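Putative lipoprotein (Parabacteroides distasonis ATCC 8503, PDB 3JX8) is of unproven function but, as a putative lipoprotein with an adhesin-like head domain, may take part in cell adhesion or lipid binding. Local coordinates at residues A[216-230]-A[234-248]. Residues are numbered along the deposited sequence; the frame is centred on the assembly and turned at random.
Sequences QILDANIVGSGEIHY and PEISKSIMGSGSINK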
ATOM      1  N   GLN A 216      10.228 -22.724 -12.306  1.00 25.25           N
ATOM      2  CA  GLN A 216      11.691 -22.727 -12.273  1.00 26.15           C
ATOM      3  C   GLN A 216      12.322 -21.948 -11.108  1.00 25.22           C
ATOM      4  O   GLN A 216      13.145 -22.487 -10.390  1.00 25.16           O
ATOM      5  CB  GLN A 216      12.189 -22.191 -13.588  1.00 27.01           C
ATOM      6  CG  GLN A 216      13.662 -22.349 -13.791  1.00 31.06           C
ATOM      7  CD  GLN A 216      14.069 -21.753 -15.112  1.00 36.18           C
ATOM      8  OE1 GLN A 216      13.522 -22.114 -16.164  1.00 38.27           O
ATOM      9  NE2 GLN A 216      15.005 -20.812 -15.069  1.00 38.90           N
ATOM     10  N   ILE A 217      11.942 -20.687 -10.948  1.00 24.58           N
ATOM     11  CA  ILE A 217      12.506 -19.815  -9.918  1.00 23.90           C
ATOM     12  C   ILE A 217      11.369 -19.119  -9.160  1.00 24.04           C
ATOM     13  O   ILE A 217      10.440 -18.582  -9.772  1.00 23.41           O
ATOM     14  CB  ILE A 217      13.384 -18.695 -10.546  1.00 24.05           C
ATOM     15  CG1 ILE A 217      14.555 -19.277 -11.343  1.00 24.30           C
ATOM     16  CG2 ILE A 217      13.912 -17.754  -9.494  1.00 21.58           C
ATOM     17  CD1 ILE A 217      15.563 -20.008 -10.493  1.00 22.98           C
ATOM     18  N   LEU A 218      11.462 -19.122  -7.836  1.00 23.51           N
ATOM     19  CA  LEU A 218      10.526 -18.431  -6.963  1.00 23.18           C
ATOM     20  C   LEU A 218      11.323 -17.659  -5.927  1.00 23.65           C
ATOM     21  O   LEU A 218      12.133 -18.227  -5.181  1.00 23.27           O
ATOM     22  CB  LEU A 218       9.545 -19.382  -6.264  1.00 22.81           C
ATOM     23  CG  LEU A 218       8.570 -18.758  -5.249  1.00 23.01           C
ATOM     24  CD1 LEU A 218       7.654 -17.667  -5.929  1.00 18.17           C
ATOM     25  CD2 LEU A 218       7.725 -19.879  -4.586  1.00 20.47           C
ATOM     26  N   ASP A 219      11.076 -16.366  -5.885  1.00 23.63           N
ATOM     27  CA  ASP A 219      11.703 -15.483  -4.932  1.00 25.72           C
ATOM     28  C   ASP A 219      10.571 -15.021  -4.009  1.00 24.92           C
ATOM     29  O   ASP A 219       9.655 -14.296  -4.434  1.00 25.70           O
ATOM     30  CB  ASP A 219      12.362 -14.377  -5.757  1.00 27.40           C
ATOM     31  CG  ASP A 219      13.060 -13.354  -4.939  1.00 34.27           C
ATOM     32  OD1 ASP A 219      13.197 -13.523  -3.706  1.00 42.19           O
ATOM     33  OD2 ASP A 219      13.492 -12.344  -5.564  1.00 43.66           O
ATOM     34  N   ALA A 220      10.603 -15.491  -2.769  1.00 23.90           N
ATOM     35  CA  ALA A 220       9.488 -15.397  -1.832  1.00 23.63           C
ATOM     36  C   ALA A 220       9.891 -14.514  -0.642  1.00 23.79           C
ATOM     37  O   ALA A 220      10.807 -14.867   0.120  1.00 25.53           O
ATOM     38  CB  ALA A 220       9.066 -16.785  -1.369  1.00 21.94           C
ATOM     39  N   ASN A 221       9.251 -13.352  -0.510  1.00 22.82           N
ATOM     40  CA  ASN A 221       9.622 -12.350   0.491  1.00 22.35           C
ATOM     41  C   ASN A 221       8.421 -11.901   1.280  1.00 21.99           C
ATOM     42  O   ASN A 221       7.382 -11.517   0.694  1.00 22.12           O
ATOM     43  CB  ASN A 221      10.254 -11.120  -0.178  1.00 22.83           C
ATOM     44  CG  ASN A 221      11.447 -11.497  -1.048  1.00 26.30           C
ATOM     45  OD1 ASN A 221      12.480 -11.910  -0.532  1.00 31.70           O
ATOM     46  ND2 ASN A 221      11.279 -11.456  -2.357  1.00 26.56           N
ATOM     47  N   ILE A 222       8.551 -11.930   2.601  1.00 21.01           N
ATOM     48  CA  ILE A 222       7.500 -11.498   3.510  1.00 20.71           C
ATOM     49  C   ILE A 222       8.110 -10.650   4.610  1.00 21.05           C
ATOM     50  O   ILE A 222       9.119 -11.035   5.262  1.00 20.29           O
ATOM     51  CB  ILE A 222       6.782 -12.686   4.192  1.00 21.21           C
ATOM     52  CG1 ILE A 222       6.274 -13.692   3.145  1.00 20.34           C
ATOM     53  CG2 ILE A 222       5.686 -12.169   5.156  1.00 19.52           C
ATOM     54  CD1 ILE A 222       5.722 -15.009   3.720  1.00 16.08           C
ATOM     55  N   VAL A 223       7.491  -9.489   4.797  1.00 20.75           N
ATOM     56  CA  VAL A 223       7.748  -8.629   5.924  1.00 20.72           C
ATOM     57  C   VAL A 223       6.411  -8.444   6.625  1.00 20.72           C
ATOM     58  O   VAL A 223       5.583  -7.623   6.205  1.00 22.42           O
ATOM     59  CB  VAL A 223       8.371  -7.281   5.470  1.00 20.98           C
ATOM     60  CG1 VAL A 223       8.543  -6.318   6.683  1.00 19.16           C
ATOM     61  CG2 VAL A 223       9.713  -7.544   4.752  1.00 19.52           C
ATOM     62  N   GLY A 224       6.192  -9.204   7.685  1.00 20.64           N
ATOM     63  CA  GLY A 224       4.921  -9.184   8.426  1.00 20.13           C
ATOM     64  C   GLY A 224       4.391 -10.573   8.751  1.00 19.67           C
ATOM     65  O   GLY A 224       5.140 -11.502   8.858  1.00 19.33           O
ATOM     66  N   SER A 225       3.083 -10.703   8.917  1.00 20.37           N
ATOM     67  CA  SER A 225       2.431 -11.965   9.318  1.00 20.87           C
ATOM     68  C   SER A 225       1.822 -12.704   8.138  1.00 21.52           C
ATOM     69  O   SER A 225       1.228 -13.762   8.303  1.00 21.69           O
ATOM     70  CB  SER A 225       1.303 -11.655  10.297  1.00 21.02           C
ATOM     71  OG  SER A 225       0.334 -10.788   9.677  1.00 22.85           O
ATOM     72  N   GLY A 226       1.964 -12.134   6.941  1.00 21.38           N
ATOM     73  CA  GLY A 226       1.440 -12.738   5.738  1.00 20.93           C
ATOM     74  C   GLY A 226       1.999 -14.079   5.336  1.00 21.28           C
ATOM     75  O   GLY A 226       2.909 -14.627   5.983  1.00 20.10           O
ATOM     76  N   GLU A 227       1.437 -14.613   4.254  1.00 21.19           N
ATOM     77  CA  GLU A 227       1.747 -15.980   3.820  1.00 22.97           C
ATOM     78  C   GLU A 227       1.833 -16.148   2.332  1.00 22.27           C
ATOM     79  O   GLU A 227       1.008 -15.568   1.587  1.00 22.04           O
ATOM     80  CB  GLU A 227       0.669 -16.945   4.311  1.00 23.27           C
ATOM     81  CG  GLU A 227       0.554 -16.991   5.827  1.00 26.48           C
ATOM     82  CD  GLU A 227      -0.522 -17.977   6.319  1.00 29.82           C
ATOM     83  OE1 GLU A 227      -1.176 -18.617   5.510  1.00 34.06           O
ATOM     84  OE2 GLU A 227      -0.745 -18.095   7.521  1.00 35.45           O
ATOM     85  N   ILE A 228       2.829 -16.932   1.913  1.00 21.33           N
ATOM     86  CA  ILE A 228       3.006 -17.328   0.524  1.00 21.00           C
ATOM     87  C   ILE A 228       2.798 -18.854   0.459  1.00 21.40           C
ATOM     88  O   ILE A 228       3.436 -19.629   1.193  1.00 21.21           O
ATOM     89  CB  ILE A 228       4.372 -16.930  -0.042  1.00 20.40           C
ATOM     90  CG1 ILE A 228       4.494 -15.403   0.035  1.00 20.81           C
ATOM     91  CG2 ILE A 228       4.552 -17.509  -1.511  1.00 16.52           C
ATOM     92  CD1 ILE A 228       5.884 -14.807  -0.329  1.00 17.58           C
ATOM     93  N   HIS A 229       1.867 -19.261  -0.385  1.00 21.14           N
ATOM     94  CA  HIS A 229       1.602 -20.662  -0.648  1.00 21.72           C
ATOM     95  C   HIS A 229       2.043 -20.889  -2.074  1.00 21.64           C
ATOM     96  O   HIS A 229       1.621 -20.154  -2.985  1.00 22.06           O
ATOM     97  CB  HIS A 229       0.107 -20.970  -0.556  1.00 22.36           C
ATOM     98  CG  HIS A 229      -0.584 -20.261   0.554  1.00 23.19           C
ATOM     99  ND1 HIS A 229      -0.401 -20.599   1.875  1.00 23.61           N
ATOM    100  CD2 HIS A 229      -1.442 -19.213   0.544  1.00 26.13           C
ATOM    101  CE1 HIS A 229      -1.126 -19.797   2.634  1.00 23.32           C
ATOM    102  NE2 HIS A 229      -1.771 -18.946   1.852  1.00 25.99           N
ATOM    103  N   TYR A 230       2.875 -21.889  -2.299  1.00 21.90           N
ATOM    104  CA  TYR A 230       3.339 -22.138  -3.644  1.00 21.90           C
ATOM    105  C   TYR A 230       3.238 -23.585  -4.076  1.00 22.71           C
ATOM    106  O   TYR A 230       3.300 -24.517  -3.257  1.00 22.34           O
ATOM    107  CB  TYR A 230       4.766 -21.628  -3.835  1.00 21.94           C
ATOM    108  CG  TYR A 230       5.892 -22.490  -3.264  1.00 24.09           C
ATOM    109  CD1 TYR A 230       6.214 -22.436  -1.899  1.00 25.19           C
ATOM    110  CD2 TYR A 230       6.652 -23.329  -4.080  1.00 23.80           C
ATOM    111  CE1 TYR A 230       7.250 -23.191  -1.378  1.00 25.74           C
ATOM    112  CE2 TYR A 230       7.698 -24.082  -3.563  1.00 24.44           C
ATOM    113  CZ  TYR A 230       7.992 -24.000  -2.223  1.00 24.47           C
ATOM    114  OH  TYR A 230       9.001 -24.720  -1.685  1.00 24.29           O
ATOM    115  N   PRO A 234       9.867 -25.096  -8.284  1.00 24.44           N
ATOM    116  CA  PRO A 234      10.944 -24.167  -8.572  1.00 23.98           C
ATOM    117  C   PRO A 234      12.046 -24.274  -7.511  1.00 23.81           C
ATOM    118  O   PRO A 234      11.854 -24.966  -6.517  1.00 24.38           O
ATOM    119  CB  PRO A 234      10.262 -22.826  -8.407  1.00 23.93           C
ATOM    120  CG  PRO A 234       9.340 -23.068  -7.243  1.00 23.74           C
ATOM    121  CD  PRO A 234       8.850 -24.483  -7.411  1.00 24.14           C
ATOM    122  N   GLU A 235      13.171 -23.599  -7.739  1.00 23.10           N
ATOM    123  CA  GLU A 235      14.153 -23.313  -6.695  1.00 23.17           C
ATOM    124  C   GLU A 235      13.658 -22.035  -6.013  1.00 22.84           C
ATOM    125  O   GLU A 235      13.475 -20.994  -6.672  1.00 22.46           O
ATOM    126  CB  GLU A 235      15.546 -23.082  -7.282  1.00 23.16           C
ATOM    127  CG  GLU A 235      16.054 -24.270  -8.103  1.00 24.40           C
ATOM    128  CD  GLU A 235      17.322 -23.962  -8.857  1.00 25.36           C
ATOM    129  OE1 GLU A 235      17.742 -22.775  -8.900  1.00 25.36           O
ATOM    130  OE2 GLU A 235      17.875 -24.914  -9.426  1.00 24.33           O
ATOM    131  N   ILE A 236      13.414 -22.126  -4.710  1.00 22.38           N
ATOM    132  CA  ILE A 236      12.851 -21.019  -3.948  1.00 22.73           C
ATOM    133  C   ILE A 236      13.957 -20.318  -3.181  1.00 23.90           C
ATOM    134  O   ILE A 236      14.825 -20.973  -2.581  1.00 24.19           O
ATOM    135  CB  ILE A 236      11.699 -21.530  -2.996  1.00 22.37           C
ATOM    136  CG1 ILE A 236      10.964 -20.369  -2.320  1.00 21.57           C
ATOM    137  CG2 ILE A 236      12.194 -22.541  -1.953  1.00 20.17           C
ATOM    138  CD1 ILE A 236       9.734 -20.847  -1.489  1.00 18.21           C
ATOM    139  N   SER A 237      13.951 -18.993  -3.238  1.00 25.08           N
ATOM    140  CA  SER A 237      14.728 -18.151  -2.308  1.00 26.17           C
ATOM    141  C   SER A 237      13.740 -17.596  -1.327  1.00 26.03           C
ATOM    142  O   SER A 237      12.749 -16.967  -1.730  1.00 26.13           O
ATOM    143  CB  SER A 237      15.421 -17.018  -3.044  1.00 25.99           C
ATOM    144  OG  SER A 237      16.275 -17.648  -3.996  1.00 32.47           O
ATOM    145  N   LYS A 238      13.993 -17.850  -0.046  1.00 25.91           N
ATOM    146  CA  LYS A 238      13.040 -17.537   1.025  1.00 25.32           C
ATOM    147  C   LYS A 238      13.542 -16.345   1.815  1.00 25.92           C
ATOM    148  O   LYS A 238      14.730 -16.257   2.114  1.00 26.49           O
ATOM    149  CB  LYS A 238      12.922 -18.698   1.978  1.00 24.68           C
ATOM    150  CG  LYS A 238      12.412 -19.952   1.370  1.00 23.53           C
ATOM    151  CD  LYS A 238      12.555 -21.095   2.368  1.00 24.79           C
ATOM    152  CE  LYS A 238      12.182 -22.440   1.790  1.00 24.27           C
ATOM    153  NZ  LYS A 238      12.469 -23.503   2.771  1.00 23.09           N
ATOM    154  N   SER A 239      12.645 -15.434   2.174  1.00 25.59           N
ATOM    155  CA  SER A 239      13.002 -14.356   3.073  1.00 24.81           C
ATOM    156  C   SER A 239      11.793 -13.935   3.887  1.00 24.43           C
ATOM    157  O   SER A 239      10.799 -13.474   3.324  1.00 24.06           O
ATOM    158  CB  SER A 239      13.520 -13.212   2.251  1.00 25.03           C
ATOM    159  OG  SER A 239      13.762 -12.132   3.109  1.00 28.09           O
ATOM    160  N   ILE A 240      11.851 -14.139   5.197  1.00 23.45           N
ATOM    161  CA  ILE A 240      10.763 -13.787   6.094  1.00 23.41           C
ATOM    162  C   ILE A 240      11.267 -12.966   7.295  1.00 23.63           C
ATOM    163  O   ILE A 240      12.119 -13.416   8.050  1.00 24.13           O
ATOM    164  CB  ILE A 240      10.056 -15.018   6.666  1.00 22.53           C
ATOM    165  CG1 ILE A 240       9.583 -15.937   5.569  1.00 22.45           C
ATOM    166  CG2 ILE A 240       8.899 -14.580   7.555  1.00 21.81           C
ATOM    167  CD1 ILE A 240       9.048 -17.269   6.089  1.00 22.82           C
HETATM  168  N   MSE A 241      10.724 -11.765   7.462  1.00 23.45           N
HETATM  169  CA  MSE A 241      10.944 -10.957   8.657  1.00 22.86           C
HETATM  170  C   MSE A 241       9.590 -10.777   9.273  1.00 22.07           C
HETATM  171  O   MSE A 241       8.740 -10.026   8.755  1.00 23.39           O
HETATM  172  CB  MSE A 241      11.559  -9.595   8.303  1.00 22.81           C
HETATM  173  CG  MSE A 241      12.054  -8.879   9.515  1.00 22.60           C
HETATM  174 SE   MSE A 241      12.397  -6.990   9.109  0.75 27.30          SE
HETATM  175  CE  MSE A 241      14.065  -7.302   8.079  1.00 18.64           C
ATOM    176  N   GLY A 242       9.344 -11.492  10.342  1.00 21.57           N
ATOM    177  CA  GLY A 242       8.038 -11.449  11.002  1.00 21.41           C
ATOM    178  C   GLY A 242       7.513 -12.838  11.288  1.00 21.07           C
ATOM    179  O   GLY A 242       8.235 -13.804  11.173  1.00 21.48           O
ATOM    180  N   SER A 243       6.241 -12.925  11.661  1.00 21.68           N
ATOM    181  CA  SER A 243       5.577 -14.200  12.005  1.00 21.83           C
ATOM    182  C   SER A 243       4.961 -14.914  10.801  1.00 22.74           C
ATOM    183  O   SER A 243       4.323 -15.963  10.963  1.00 23.25           O
ATOM    184  CB  SER A 243       4.452 -13.933  13.007  1.00 21.75           C
ATOM    185  OG  SER A 243       3.451 -13.112  12.385  1.00 21.16           O
ATOM    186  N   GLY A 244       5.132 -14.365   9.594  1.00 23.19           N
ATOM    187  CA  GLY A 244       4.587 -14.974   8.392  1.00 22.61           C
ATOM    188  C   GLY A 244       5.201 -16.313   8.041  1.00 22.69           C
ATOM    189  O   GLY A 244       6.073 -16.837   8.752  1.00 23.25           O
ATOM    190  N   SER A 245       4.742 -16.887   6.936  1.00 22.61           N
ATOM    191  CA  SER A 245       5.183 -18.209   6.564  1.00 23.51           C
ATOM    192  C   SER A 245       5.021 -18.523   5.097  1.00 22.85           C
ATOM    193  O   SER A 245       4.225 -17.914   4.394  1.00 23.68           O
ATOM    194  CB  SER A 245       4.450 -19.260   7.406  1.00 23.09           C
ATOM    195  OG  SER A 245       3.119 -19.314   7.009  1.00 27.12           O
ATOM    196  N   ILE A 246       5.830 -19.466   4.661  1.00 22.67           N
ATOM    197  CA  ILE A 246       5.869 -19.970   3.304  1.00 22.86           C
ATOM    198  C   ILE A 246       5.511 -21.431   3.378  1.00 23.70           C
ATOM    199  O   ILE A 246       6.043 -22.132   4.238  1.00 23.77           O
ATOM    200  CB  ILE A 246       7.296 -19.848   2.711  1.00 22.40           C
ATOM    201  CG1 ILE A 246       7.647 -18.375   2.496  1.00 22.96           C
ATOM    202  CG2 ILE A 246       7.426 -20.596   1.372  1.00 21.31           C
ATOM    203  CD1 ILE A 246       9.109 -18.129   2.198  1.00 21.55           C
ATOM    204  N   ASN A 247       4.622 -21.898   2.494  1.00 24.39           N
ATOM    205  CA  ASN A 247       4.306 -23.322   2.424  1.00 25.09           C
ATOM    206  C   ASN A 247       4.074 -23.849   1.003  1.00 25.49           C
ATOM    207  O   ASN A 247       3.512 -23.160   0.139  1.00 25.81           O
ATOM    208  CB  ASN A 247       3.147 -23.694   3.360  1.00 25.15           C
ATOM    209  CG  ASN A 247       1.804 -23.281   2.829  1.00 26.58           C
ATOM    210  OD1 ASN A 247       1.511 -22.095   2.764  1.00 29.03           O
ATOM    211  ND2 ASN A 247       0.958 -24.264   2.467  1.00 26.05           N
ATOM    212  N   LYS A 248       4.565 -25.061   0.772  1.00 25.83           N
ATOM    213  CA  LYS A 248       4.465 -25.714  -0.516  1.00 27.02           C
ATOM    214  C   LYS A 248       3.247 -26.614  -0.532  1.00 28.08           C
ATOM    215  O   LYS A 248       3.049 -27.353   0.402  1.00 26.73           O
ATOM    216  CB  LYS A 248       5.718 -26.542  -0.809  1.00 26.63           C
ATOM    217  CG  LYS A 248       5.803 -27.011  -2.271  1.00 26.48           C
ATOM    218  CD  LYS A 248       7.155 -27.581  -2.605  1.00 26.82           C
ATOM    219  CE  LYS A 248       7.165 -28.175  -4.001  1.00 27.33           C
ATOM    220  NZ  LYS A 248       8.547 -28.585  -4.431  1.00 27.68           N
TER
HETATM  221  O   HOH W   1      11.562 -10.571   4.171  1.00 27.96           O
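Two donors grip the carbonyl oxygen of I222: M241 N gives it a backbone hydrogen bond of 2.8 Å, and a water donates to the same O from 2.7 Å. A chi1 of 175° turns S239 OG away from its own backbone N to reach this water, and the water ties the serine to the backbone of the neighbouring strand 217-223. The shortest polar bond between side chains joins H229 and N247. H229 ND1 donates to N247 OD1 at 2.6 Å, keeping close to the imidazole plane and meeting a lone pair of the amide oxygen, while ring and amide planes stand 76° apart. On its other nitrogen, NE2, the histidine has a weak hydrogen bond to E209 OE1. Segments 216-230 and 234-248 are the last two rungs of a parallel beta-helix, as expected for a GIN domain of the pectate-lyase-like clan: strand 217-223 pairs in parallel with 235-241, and after a tight Gly-Ser-Gly corner 227-230 pairs with 245-248. At the corner the positive phi angles of G224 and G242 call for glycine, and G244 N hydrogen-bonds to G224 O. Inside the coil, I222 CD1 meets I246 CG1, and A220 CB touches I246 CD1 at 3.8 Å. The Y230 ring is sandwiched: I236 CD1 comes over one face, 3.4 Å from Y230 CE1, and the aliphatic chain of K248 crosses the other in a CH-pi contact, CG being 4.0 Å from the ring centroid. P234 CD sits at the ring edge, and K248 NZ runs on to a salt bridge with D233.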